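Local coordinates for protein probable acetyltransferase (Agrobacterium tumefaciens, PDB 2GE3) that probably transfers an acetyl group from acetyl coenzyme A, which it binds, to an acceptor, as a GNAT-family acetyltransferase, at residues A[6-11]-A[100-105]; A[73-78]-A[117-122]; A[142-147]-A[160-165]. One frame throughout, in Å; residues are numbered along the deposited sequence.

Interaction 1 (A[6-11]-A[100-105]); sequences DTVTIK and KGLGAR. With ACO (acetyl coenzyme *a), chain E.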
loop_
_atom_site.group_PDB
_atom_site.type_symbol
_atom_site.label_atom_id
_atom_site.label_comp_id
_atom_site.label_asym_id
_atom_site.label_seq_id
_atom_site.Cartn_x
_atom_site.Cartn_y
_atom_site.Cartn_z
ATOM N N ASP A 6 -34.411 9.454 -14.039
ATOM C CA ASP A 6 -33.841 8.413 -14.933
ATOM C C ASP A 6 -32.984 7.403 -14.118
ATOM O O ASP A 6 -31.928 7.783 -13.545
ATOM C CB ASP A 6 -33.063 9.075 -16.119
ATOM N N THR A 7 -33.459 6.135 -14.043
ATOM C CA THR A 7 -32.989 5.157 -13.033
ATOM C C THR A 7 -31.511 4.680 -13.099
ATOM O O THR A 7 -30.993 4.321 -14.164
ATOM C CB THR A 7 -33.965 3.998 -12.863
ATOM O OG1 THR A 7 -34.326 3.886 -11.477
ATOM C CG2 THR A 7 -33.412 2.632 -13.407
ATOM N N VAL A 8 -30.823 4.763 -11.961
ATOM C CA VAL A 8 -29.543 4.078 -11.790
ATOM C C VAL A 8 -29.762 2.796 -11.027
ATOM O O VAL A 8 -30.481 2.778 -10.039
ATOM C CB VAL A 8 -28.497 4.929 -11.080
ATOM C CG1 VAL A 8 -27.278 4.122 -10.774
ATOM C CG2 VAL A 8 -28.102 6.092 -11.978
ATOM N N THR A 9 -29.180 1.714 -11.535
ATOM C CA THR A 9 -29.125 0.438 -10.808
ATOM C C THR A 9 -27.721 0.054 -10.476
ATOM O O THR A 9 -26.797 0.250 -11.289
ATOM C CB THR A 9 -29.760 -0.653 -11.618
ATOM O OG1 THR A 9 -31.062 -0.173 -11.945
ATOM C CG2 THR A 9 -29.952 -1.916 -10.781
ATOM N N ILE A 10 -27.562 -0.447 -9.244
ATOM C CA ILE A 10 -26.267 -0.910 -8.722
ATOM C C ILE A 10 -26.288 -2.440 -8.692
ATOM O O ILE A 10 -27.191 -3.025 -8.187
ATOM C CB ILE A 10 -26.041 -0.316 -7.322
ATOM C CG1 ILE A 10 -25.821 1.196 -7.440
ATOM C CG2 ILE A 10 -24.894 -1.062 -6.590
ATOM C CD1 ILE A 10 -26.082 1.915 -6.245
ATOM N N LYS A 11 -25.283 -3.094 -9.235
ATOM C CA LYS A 11 -25.264 -4.550 -9.250
ATOM C C LYS A 11 -23.805 -4.995 -9.212
ATOM O O LYS A 11 -22.922 -4.190 -9.545
ATOM C CB LYS A 11 -25.928 -5.059 -10.529
ATOM C CG LYS A 11 -25.327 -4.386 -11.746
ATOM C CD LYS A 11 -26.171 -4.572 -12.979
ATOM C CE LYS A 11 -27.623 -4.125 -12.770
ATOM N NZ LYS A 11 -28.154 -3.510 -14.035
ATOM N N LYS A 100 -25.345 13.206 -5.989
ATOM C CA LYS A 100 -26.779 12.906 -5.969
ATOM C C LYS A 100 -27.066 11.662 -5.080
ATOM O O LYS A 100 -28.082 11.042 -5.216
ATOM C CB LYS A 100 -27.275 12.677 -7.410
ATOM C CG LYS A 100 -27.317 13.969 -8.325
ATOM C CD LYS A 100 -27.844 13.574 -9.751
ATOM C CE LYS A 100 -27.389 14.509 -10.840
ATOM N NZ LYS A 100 -25.950 14.913 -10.681
ATOM N N GLY A 101 -26.144 11.267 -4.218
ATOM C CA GLY A 101 -26.415 10.184 -3.301
ATOM C C GLY A 101 -26.021 8.820 -3.848
ATOM O O GLY A 101 -26.153 7.781 -3.152
ATOM N N LEU A 102 -25.545 8.814 -5.083
ATOM C CA LEU A 102 -25.151 7.575 -5.741
ATOM C C LEU A 102 -23.842 6.896 -5.174
ATOM O O LEU A 102 -23.753 5.644 -5.029
ATOM C CB LEU A 102 -25.013 7.824 -7.246
ATOM C CG LEU A 102 -24.576 6.610 -8.064
ATOM C CD1 LEU A 102 -25.754 5.485 -7.997
ATOM C CD2 LEU A 102 -24.326 7.082 -9.485
ATOM N N GLY A 103 -22.869 7.705 -4.800
ATOM C CA GLY A 103 -21.682 7.170 -4.155
ATOM C C GLY A 103 -22.023 6.521 -2.842
ATOM O O GLY A 103 -21.476 5.488 -2.503
ATOM N N ALA A 104 -22.910 7.159 -2.080
ATOM C CA ALA A 104 -23.370 6.603 -0.799
ATOM C C ALA A 104 -24.008 5.272 -1.000
ATOM O O ALA A 104 -23.669 4.342 -0.289
ATOM C CB ALA A 104 -24.276 7.583 -0.094
ATOM N N ARG A 105 -24.826 5.124 -2.065
ATOM C CA ARG A 105 -25.470 3.842 -2.344
ATOM C C ARG A 105 -24.517 2.774 -2.795
ATOM O O ARG A 105 -24.599 1.648 -2.372
ATOM C CB ARG A 105 -26.575 3.969 -3.450
ATOM C CG ARG A 105 -27.790 4.873 -3.171
ATOM C CD ARG A 105 -28.849 4.386 -4.129
ATOM N NE ARG A 105 -29.035 5.191 -5.244
ATOM C CZ ARG A 105 -29.427 4.773 -6.448
ATOM N NH1 ARG A 105 -29.588 3.492 -6.767
ATOM N NH2 ARG A 105 -29.610 5.705 -7.360
HETATM N N1A ACO E . -17.398 19.895 0.001
HETATM C C2A ACO E . -17.935 19.336 1.086
HETATM N N3A ACO E . -18.921 18.428 0.977
HETATM C C4A ACO E . -19.418 18.083 -0.237
HETATM C C5A ACO E . -18.871 18.631 -1.444
HETATM C C6A ACO E . -17.797 19.603 -1.274
HETATM N N6A ACO E . -17.247 20.124 -2.448
HETATM N N7A ACO E . -19.602 18.141 -2.524
HETATM C C8A ACO E . -20.513 17.284 -2.061
HETATM N N9A ACO E . -20.417 17.286 -0.704
HETATM C C1B ACO E . -21.214 16.452 0.157
HETATM C C2B ACO E . -22.681 16.307 -0.212
HETATM O O2B ACO E . -23.370 17.339 0.527
HETATM C C3B ACO E . -22.858 14.880 0.327
HETATM O O3B ACO E . -22.849 14.931 1.762
HETATM P P3B ACO E . -24.154 15.137 2.736
HETATM O O7A ACO E . -24.762 16.528 2.599
HETATM O O8A ACO E . -23.390 14.992 4.054
HETATM O O9A ACO E . -25.170 14.176 2.212
HETATM C C4B ACO E . -21.566 14.131 -0.002
HETATM O O4B ACO E . -20.575 15.151 0.008
HETATM C C5B ACO E . -21.610 13.509 -1.426
HETATM O O5B ACO E . -22.422 12.345 -1.371
HETATM P P1A ACO E . -22.874 11.524 -2.601
HETATM O O1A ACO E . -23.243 10.218 -2.005
HETATM O O2A ACO E . -23.831 12.521 -3.218
HETATM O O3A ACO E . -21.473 11.423 -3.414
HETATM P P2A ACO E . -21.187 11.114 -4.920
HETATM O O4A ACO E . -22.247 10.402 -5.702
HETATM O O5A ACO E . -20.725 12.439 -5.464
HETATM O O6A ACO E . -19.915 10.078 -4.778
HETATM C CBP ACO E . -17.511 10.403 -5.084
HETATM C CCP ACO E . -18.714 10.559 -4.138
HETATM C CDP ACO E . -16.294 11.101 -4.390
HETATM C CEP ACO E . -17.214 8.932 -5.373
HETATM C CAP ACO E . -17.775 11.001 -6.525
HETATM O OAP ACO E . -18.079 12.358 -6.319
HETATM C C9P ACO E . -16.683 10.957 -7.557
HETATM O O9P ACO E . -16.594 9.989 -8.310
HETATM N N8P ACO E . -15.831 11.998 -7.654
HETATM C C7P ACO E . -14.690 11.894 -8.594
HETATM C C6P ACO E . -13.768 10.723 -8.324
HETATM C C5P ACO E . -13.323 10.480 -6.903
HETATM O O5P ACO E . -13.073 11.388 -6.116
HETATM N N4P ACO E . -13.147 9.196 -6.562
HETATM C C3P ACO E . -13.046 8.804 -5.170
HETATM C C2P ACO E . -11.750 9.327 -4.600
HETATM S S1P ACO E . -10.376 8.475 -5.335
HETATM C C ACO E . -9.782 8.740 -3.796
HETATM O O ACO E . -10.579 8.892 -2.910
HETATM C CH3 ACO E . -8.283 8.658 -3.654
#
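The shortest polar bond here runs from G101 N to O2A of acetyl coenzyme A, 2.8 Å, on one side of a helix start whose L102 and R105 touch V8 and I10. The loop R98-N99-K100-G101-L102-G103 matches the GNAT signature for binding the coenzyme's diphosphate. G101 is the N-cap of helix 102-117. It has a positive phi of 91°, which suits glycine. G103 N reaches O4A at 2.9 Å, and A104 N reaches O1A at 3.1 Å. Three backbone N-H groups thus grip three oxygens of the two phosphates, and the start of the helix would add a favourable field for their negative charge. N99 N also bonds the coenzyme.

Segment 6-11 packs on the helix through V8 and I10. Its strand is at one edge of the sheet within this chain. V8 CG1 meets L102 CD1 at 3.4 Å, tighter than usual for two carbons. These side chains cross at about a right angle. The same CD1 of L102 lies 4.0 Å from I10 CD1. V8 and L102 both also rest on I70 of strand 68-77, so the apolar patch continues onto the sheet.

R105 closes the contact on the outer side. Its CB touches I10 CD1 at 3.5 Å. The R105 chain is bent at chi3. L102 CD1 sits 3.9 Å above the guanidinium plane, toward its rim. V8 O lies at the edge of the same group, in its plane. The bond to it, R105 NH1 to V8 O, is weak at 3.5 Å but nearly straight, 175° at the hydrogen.

Interaction 2 (A[73-78]-A[117-122]); sequences CDIRRQ and FGLHRI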
loop_
_atom_site.group_PDB
_atom_site.type_symbol
_atom_site.label_atom_id
_atom_site.label_comp_id
_atom_site.label_asym_id
_atom_site.label_seq_id
_atom_site.Cartn_x
_atom_site.Cartn_y
_atom_site.Cartn_z
ATOM N N CYS A 73 -17.523 0.884 -7.488
ATOM C CA CYS A 73 -16.919 0.910 -6.204
ATOM C C CYS A 73 -16.371 -0.494 -6.066
ATOM O O CYS A 73 -17.082 -1.472 -6.306
ATOM C CB CYS A 73 -17.984 1.287 -5.130
ATOM S SG CYS A 73 -17.403 1.313 -3.420
ATOM N N ASP A 74 -15.144 -0.618 -5.596
ATOM C CA ASP A 74 -14.608 -1.941 -5.435
ATOM C C ASP A 74 -13.648 -2.103 -4.245
ATOM O O ASP A 74 -13.090 -1.132 -3.718
ATOM C CB ASP A 74 -14.063 -2.532 -6.740
ATOM C CG ASP A 74 -12.942 -1.703 -7.394
ATOM O OD1 ASP A 74 -12.125 -1.039 -6.689
ATOM O OD2 ASP A 74 -12.848 -1.774 -8.668
ATOM N N ILE A 75 -13.547 -3.340 -3.769
ATOM C CA ILE A 75 -12.682 -3.596 -2.608
ATOM C C ILE A 75 -11.673 -4.693 -3.017
ATOM O O ILE A 75 -12.092 -5.807 -3.364
ATOM C CB ILE A 75 -13.478 -3.862 -1.264
ATOM C CG1 ILE A 75 -14.287 -2.622 -0.860
ATOM C CG2 ILE A 75 -12.524 -4.247 -0.070
ATOM C CD1 ILE A 75 -15.229 -2.740 0.387
ATOM N N ARG A 76 -10.380 -4.346 -3.075
ATOM C CA ARG A 76 -9.325 -5.349 -3.275
ATOM C C ARG A 76 -8.761 -5.882 -1.940
ATOM O O ARG A 76 -8.174 -5.128 -1.127
ATOM C CB ARG A 76 -8.229 -4.851 -4.225
ATOM C CG ARG A 76 -7.331 -3.673 -3.671
ATOM C CD ARG A 76 -6.283 -3.149 -4.721
ATOM N NE ARG A 76 -7.029 -3.101 -5.990
ATOM C CZ ARG A 76 -7.726 -2.047 -6.383
ATOM N NH1 ARG A 76 -7.706 -0.937 -5.617
ATOM N NH2 ARG A 76 -8.425 -2.107 -7.528
ATOM N N ARG A 77 -8.979 -7.190 -1.722
ATOM C CA ARG A 77 -8.323 -7.978 -0.659
ATOM C C ARG A 77 -6.772 -7.948 -0.697
ATOM O O ARG A 77 -6.187 -8.187 -1.743
ATOM C CB ARG A 77 -8.801 -9.420 -0.675
ATOM C CG ARG A 77 -8.688 -10.075 0.702
ATOM C CD ARG A 77 -9.230 -11.505 0.714
ATOM N NE ARG A 77 -9.087 -12.126 2.015
ATOM C CZ ARG A 77 -9.139 -13.452 2.221
ATOM N NH1 ARG A 77 -9.309 -14.291 1.195
ATOM N NH2 ARG A 77 -9.021 -13.967 3.450
ATOM N N GLN A 78 -6.149 -7.604 0.457
ATOM C CA GLN A 78 -4.684 -7.651 0.655
ATOM C C GLN A 78 -4.208 -9.103 0.461
ATOM O O GLN A 78 -4.909 -10.059 0.779
ATOM C CB GLN A 78 -4.250 -7.145 2.041
ATOM C CG GLN A 78 -4.288 -5.625 2.264
ATOM C CD GLN A 78 -3.202 -4.810 1.489
ATOM O OE1 GLN A 78 -3.544 -3.855 0.779
ATOM N NE2 GLN A 78 -1.892 -5.193 1.615
ATOM N N PHE A 117 -18.428 -11.133 3.001
ATOM C CA PHE A 117 -17.274 -11.932 2.638
ATOM C C PHE A 117 -16.389 -12.267 3.864
ATOM O O PHE A 117 -15.637 -13.176 3.797
ATOM C CB PHE A 117 -16.476 -11.190 1.542
ATOM C CG PHE A 117 -15.181 -11.839 1.152
ATOM C CD1 PHE A 117 -15.057 -12.476 -0.114
ATOM C CD2 PHE A 117 -14.051 -11.826 2.033
ATOM C CE1 PHE A 117 -13.837 -13.079 -0.509
ATOM C CE2 PHE A 117 -12.835 -12.421 1.657
ATOM C CZ PHE A 117 -12.736 -13.051 0.361
ATOM N N GLY A 118 -16.364 -11.493 4.946
ATOM C CA GLY A 118 -15.504 -11.873 6.041
ATOM C C GLY A 118 -14.353 -10.944 6.338
ATOM O O GLY A 118 -13.559 -11.246 7.202
ATOM N N LEU A 119 -14.270 -9.796 5.650
ATOM C CA LEU A 119 -13.260 -8.804 5.885
ATOM C C LEU A 119 -13.563 -8.059 7.143
ATOM O O LEU A 119 -14.729 -7.941 7.560
ATOM C CB LEU A 119 -13.120 -7.852 4.688
ATOM C CG LEU A 119 -12.697 -8.434 3.319
ATOM C CD1 LEU A 119 -12.704 -7.320 2.237
ATOM C CD2 LEU A 119 -11.289 -9.005 3.323
ATOM N N HIS A 120 -12.499 -7.697 7.834
ATOM C CA HIS A 120 -12.579 -6.960 9.112
ATOM C C HIS A 120 -12.397 -5.428 8.896
ATOM O O HIS A 120 -13.081 -4.556 9.532
ATOM C CB HIS A 120 -11.509 -7.578 10.111
ATOM C CG HIS A 120 -11.341 -6.828 11.396
ATOM N ND1 HIS A 120 -12.226 -6.932 12.451
ATOM C CD2 HIS A 120 -10.364 -5.984 11.804
ATOM C CE1 HIS A 120 -11.798 -6.195 13.451
ATOM N NE2 HIS A 120 -10.660 -5.621 13.093
ATOM N N ARG A 121 -11.448 -5.133 8.012
ATOM C CA ARG A 121 -10.911 -3.778 7.827
ATOM C C ARG A 121 -10.923 -3.326 6.366
ATOM O O ARG A 121 -10.478 -4.058 5.494
ATOM C CB ARG A 121 -9.548 -3.646 8.498
ATOM C CG ARG A 121 -8.850 -2.278 8.308
ATOM C CD ARG A 121 -7.471 -2.413 8.923
ATOM N NE ARG A 121 -6.703 -1.322 8.341
ATOM C CZ ARG A 121 -6.755 -0.059 8.797
ATOM N NH1 ARG A 121 -7.461 0.269 9.909
ATOM N NH2 ARG A 121 -6.105 0.873 8.136
ATOM N N ILE A 122 -11.621 -2.216 6.119
ATOM C CA ILE A 122 -11.630 -1.522 4.849
ATOM C C ILE A 122 -10.844 -0.171 4.931
ATOM O O ILE A 122 -11.112 0.652 5.753
ATOM C CB ILE A 122 -13.009 -1.296 4.234
ATOM C CG1 ILE A 122 -13.877 -2.533 4.284
ATOM C CG2 ILE A 122 -12.837 -0.759 2.761
ATOM C CD1 ILE A 122 -13.220 -3.846 3.673
#
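I75 is the first residue of 73-78 to meet 117-122. I75 CG2 touches both L119 CD1 and I122 CD1. It is 3.8 Å from L119 CD1, and the I75 and L119 side chains slide past each other in opposite directions. The same CG2 of I75 is 3.8 Å from I122 CD1. I75 and I122 cross at about a right angle, and I75 CD1 adds a contact to I122 CG2 at 3.9 Å. T110 and A114 of helix 102-117 also press on I75, so the cluster is buried.

The two segments are not strand neighbours. Strand 86-93 lies between 68-77 and 121-127 in the sheet. Helix 102-117 links the parallel strands 86-93 and 121-127 as a beta-alpha-beta crossover of the GNAT fold. G118, with positive phi, ends that helix in a Schellman motif. After this turn the chain leads into L119.

R77 follows at the more open end. Its CG is anti to the backbone N (chi1 -154°), and the chain then runs extended to NE. R77 CG touches L119 CD2 at 3.8 Å. Beyond it, the guanidinium lies against the F117 ring, with R77 NH1 3.7 Å from F117 CZ. The planes are 73° apart. One guanidinium face meets the ring edge, with F117 CE2 3.7 Å above the R77 guanidinium plane, toward the rim. The charged group therefore does not lie over the face of the ring. R77 NE is hydrogen-bonded to A84 O.

Interaction 3 (A[142-147]-A[160-165]); sequences FAHEGR and DSLNMA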
loop_
_atom_site.group_PDB
_atom_site.type_symbol
_atom_site.label_atom_id
_atom_site.label_comp_id
_atom_site.label_asym_id
_atom_site.label_seq_id
_atom_site.Cartn_x
_atom_site.Cartn_y
_atom_site.Cartn_z
ATOM N N PHE A 142 -16.326 6.138 7.778
ATOM C CA PHE A 142 -14.860 5.975 7.812
ATOM C C PHE A 142 -14.273 6.918 8.874
ATOM O O PHE A 142 -14.771 7.978 9.055
ATOM C CB PHE A 142 -14.206 6.233 6.472
ATOM C CG PHE A 142 -14.362 5.090 5.534
ATOM C CD1 PHE A 142 -15.579 4.873 4.864
ATOM C CD2 PHE A 142 -13.286 4.233 5.283
ATOM C CE1 PHE A 142 -15.715 3.820 3.964
ATOM C CE2 PHE A 142 -13.423 3.147 4.389
ATOM C CZ PHE A 142 -14.620 2.949 3.700
ATOM N N ALA A 143 -13.285 6.449 9.620
ATOM C CA ALA A 143 -12.520 7.212 10.555
ATOM C C ALA A 143 -11.224 7.703 9.881
ATOM O O ALA A 143 -10.538 6.947 9.116
ATOM C CB ALA A 143 -12.188 6.315 11.805
ATOM N N HIS A 144 -10.829 8.929 10.228
ATOM C CA HIS A 144 -9.527 9.379 9.875
ATOM C C HIS A 144 -8.457 8.663 10.655
ATOM O O HIS A 144 -8.541 8.540 11.895
ATOM C CB HIS A 144 -9.426 10.933 10.128
ATOM C CG HIS A 144 -10.241 11.741 9.147
ATOM N ND1 HIS A 144 -9.783 12.045 7.891
ATOM C CD2 HIS A 144 -11.486 12.272 9.229
ATOM C CE1 HIS A 144 -10.673 12.782 7.255
ATOM N NE2 HIS A 144 -11.738 12.894 8.029
ATOM N N GLU A 145 -7.378 8.320 9.959
ATOM C CA GLU A 145 -6.298 7.551 10.568
ATOM C C GLU A 145 -4.973 8.227 10.453
ATOM O O GLU A 145 -4.067 7.737 11.066
ATOM C CB GLU A 145 -6.137 6.158 9.960
ATOM C CG GLU A 145 -7.259 5.240 10.423
ATOM C CD GLU A 145 -6.908 3.768 10.198
ATOM O OE1 GLU A 145 -7.308 2.931 11.039
ATOM O OE2 GLU A 145 -6.221 3.470 9.159
ATOM N N GLY A 146 -4.890 9.309 9.671
ATOM C CA GLY A 146 -3.749 10.150 9.603
ATOM C C GLY A 146 -3.528 10.795 8.257
ATOM O O GLY A 146 -4.240 10.499 7.326
ATOM N N ARG A 147 -2.497 11.658 8.143
ATOM C CA ARG A 147 -2.351 12.565 6.997
ATOM C C ARG A 147 -0.961 12.254 6.461
ATOM O O ARG A 147 -0.003 12.227 7.201
ATOM C CB ARG A 147 -2.459 13.972 7.537
ATOM C CG ARG A 147 -2.095 15.055 6.632
ATOM C CD ARG A 147 -2.490 16.344 7.302
ATOM N NE ARG A 147 -3.213 17.251 6.413
ATOM C CZ ARG A 147 -4.502 17.578 6.597
ATOM N NH1 ARG A 147 -5.186 17.127 7.646
ATOM N NH2 ARG A 147 -5.114 18.360 5.744
ATOM N N ASP A 160 -1.091 16.427 -0.145
ATOM C CA ASP A 160 -1.317 15.519 0.970
ATOM C C ASP A 160 -2.392 14.489 0.698
ATOM O O ASP A 160 -3.372 14.681 -0.049
ATOM C CB ASP A 160 -1.687 16.348 2.200
ATOM C CG ASP A 160 -0.506 17.224 2.687
ATOM O OD1 ASP A 160 0.511 17.326 1.990
ATOM O OD2 ASP A 160 -0.585 17.818 3.768
ATOM N N SER A 161 -2.210 13.369 1.335
ATOM C CA SER A 161 -3.214 12.315 1.227
ATOM C C SER A 161 -3.702 12.031 2.667
ATOM O O SER A 161 -2.944 12.131 3.601
ATOM C CB SER A 161 -2.571 11.047 0.631
ATOM O OG SER A 161 -3.573 10.340 -0.039
ATOM N N LEU A 162 -4.963 11.711 2.831
ATOM C CA LEU A 162 -5.522 11.319 4.130
ATOM C C LEU A 162 -5.817 9.885 4.088
ATOM O O LEU A 162 -6.456 9.382 3.134
ATOM C CB LEU A 162 -6.846 12.038 4.420
ATOM C CG LEU A 162 -6.784 13.582 4.375
ATOM C CD1 LEU A 162 -8.120 14.247 4.757
ATOM C CD2 LEU A 162 -5.612 14.199 5.190
ATOM N N ASN A 163 -5.411 9.212 5.141
ATOM C CA ASN A 163 -5.755 7.774 5.282
ATOM C C ASN A 163 -6.935 7.614 6.150
ATOM O O ASN A 163 -7.001 8.234 7.180
ATOM C CB ASN A 163 -4.604 7.001 5.942
ATOM C CG ASN A 163 -3.422 6.960 5.040
ATOM O OD1 ASN A 163 -3.588 6.528 3.947
ATOM N ND2 ASN A 163 -2.274 7.530 5.442
HETATM N N MSE A 164 -7.829 6.735 5.773
HETATM C CA MSE A 164 -9.075 6.588 6.512
HETATM C C MSE A 164 -9.352 5.097 6.494
HETATM O O MSE A 164 -8.865 4.413 5.618
HETATM C CB MSE A 164 -10.195 7.365 5.831
HETATM C CG MSE A 164 -9.859 8.941 5.664
HETATM SE SE MSE A 164 -11.549 9.716 4.965
HETATM C CE MSE A 164 -12.627 9.644 6.709
ATOM N N ALA A 165 -10.130 4.618 7.452
ATOM C CA ALA A 165 -10.485 3.222 7.527
ATOM C C ALA A 165 -11.825 2.983 8.266
ATOM O O ALA A 165 -12.266 3.794 9.126
ATOM C CB ALA A 165 -9.358 2.412 8.147
#
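A143 and A165 form a hydrogen-bonded antiparallel pair. A143 N gives a bond to A165 O at 2.9 Å, and A165 N gives one back to A143 O. Further along, N163 O takes two donors: E145 N at 2.8 Å and, weakly, G146 N at 3.4 Å. N163 N is satisfied by G146 O at 2.8 Å. The side-chain OD1 of N163 bonds S125 OG.

H144 and M164, a selenomethionine, lie side by side and point the same way. M164 CE sits over the centre of the H144 ring, 3.6 Å from the centroid, a CH-pi contact. The chain of M164 bends at chi3 (74°), which puts CE there. H144 NE2 is hydrogen-bonded to E138 OE2.

E145 is buried, and both its oxygens have partners: OE2 meets R121 NH2, and OE1 meets R149 NE of the second subunit. The backbone of E145 also bonds to the second subunit. The E145 carboxylate rests on A165 CB, 3.5 Å from E145 CD. R147 spreads its guanidinium over L162 CD2, which is 3.8 Å above the centre of the plane. D160 OD2 lies at the guanidinium edge, in plane, but the salt bridge from R147 NE is long. D160 has other partners, both of the same chain: R149 NE for OD2 and D150 N for OD1.

Two residues, E145 and G146, opposite the single N163 make a classic beta bulge, set in the hairpin of strands 143-153 and 158-167 at the C-terminal end of this GNAT fold.

In the fold
All three interactions reach the same mixed sheet. Interaction 1 lies at strand 9-12 and interaction 3 at strand 143-153, the outermost strands within this chain, with centres about 25 Å apart. Helix 102-117 connects the first two: it starts at the diphosphate in interaction 1 and leads into segment 117-122 of interaction 2, whose centre is about 21 Å away. Interactions 2 and 3 touch. R121 NH2 reaches E145 OE2 at 2.8 Å, and I122 O packs on F142 and A165. Both meet the second subunit. Interaction 1 holds the coenzyme directly. The side chain of S161 is about 6 Å from acetyl coenzyme A. The side chain of I122 is about 11 Å from acetyl coenzyme A.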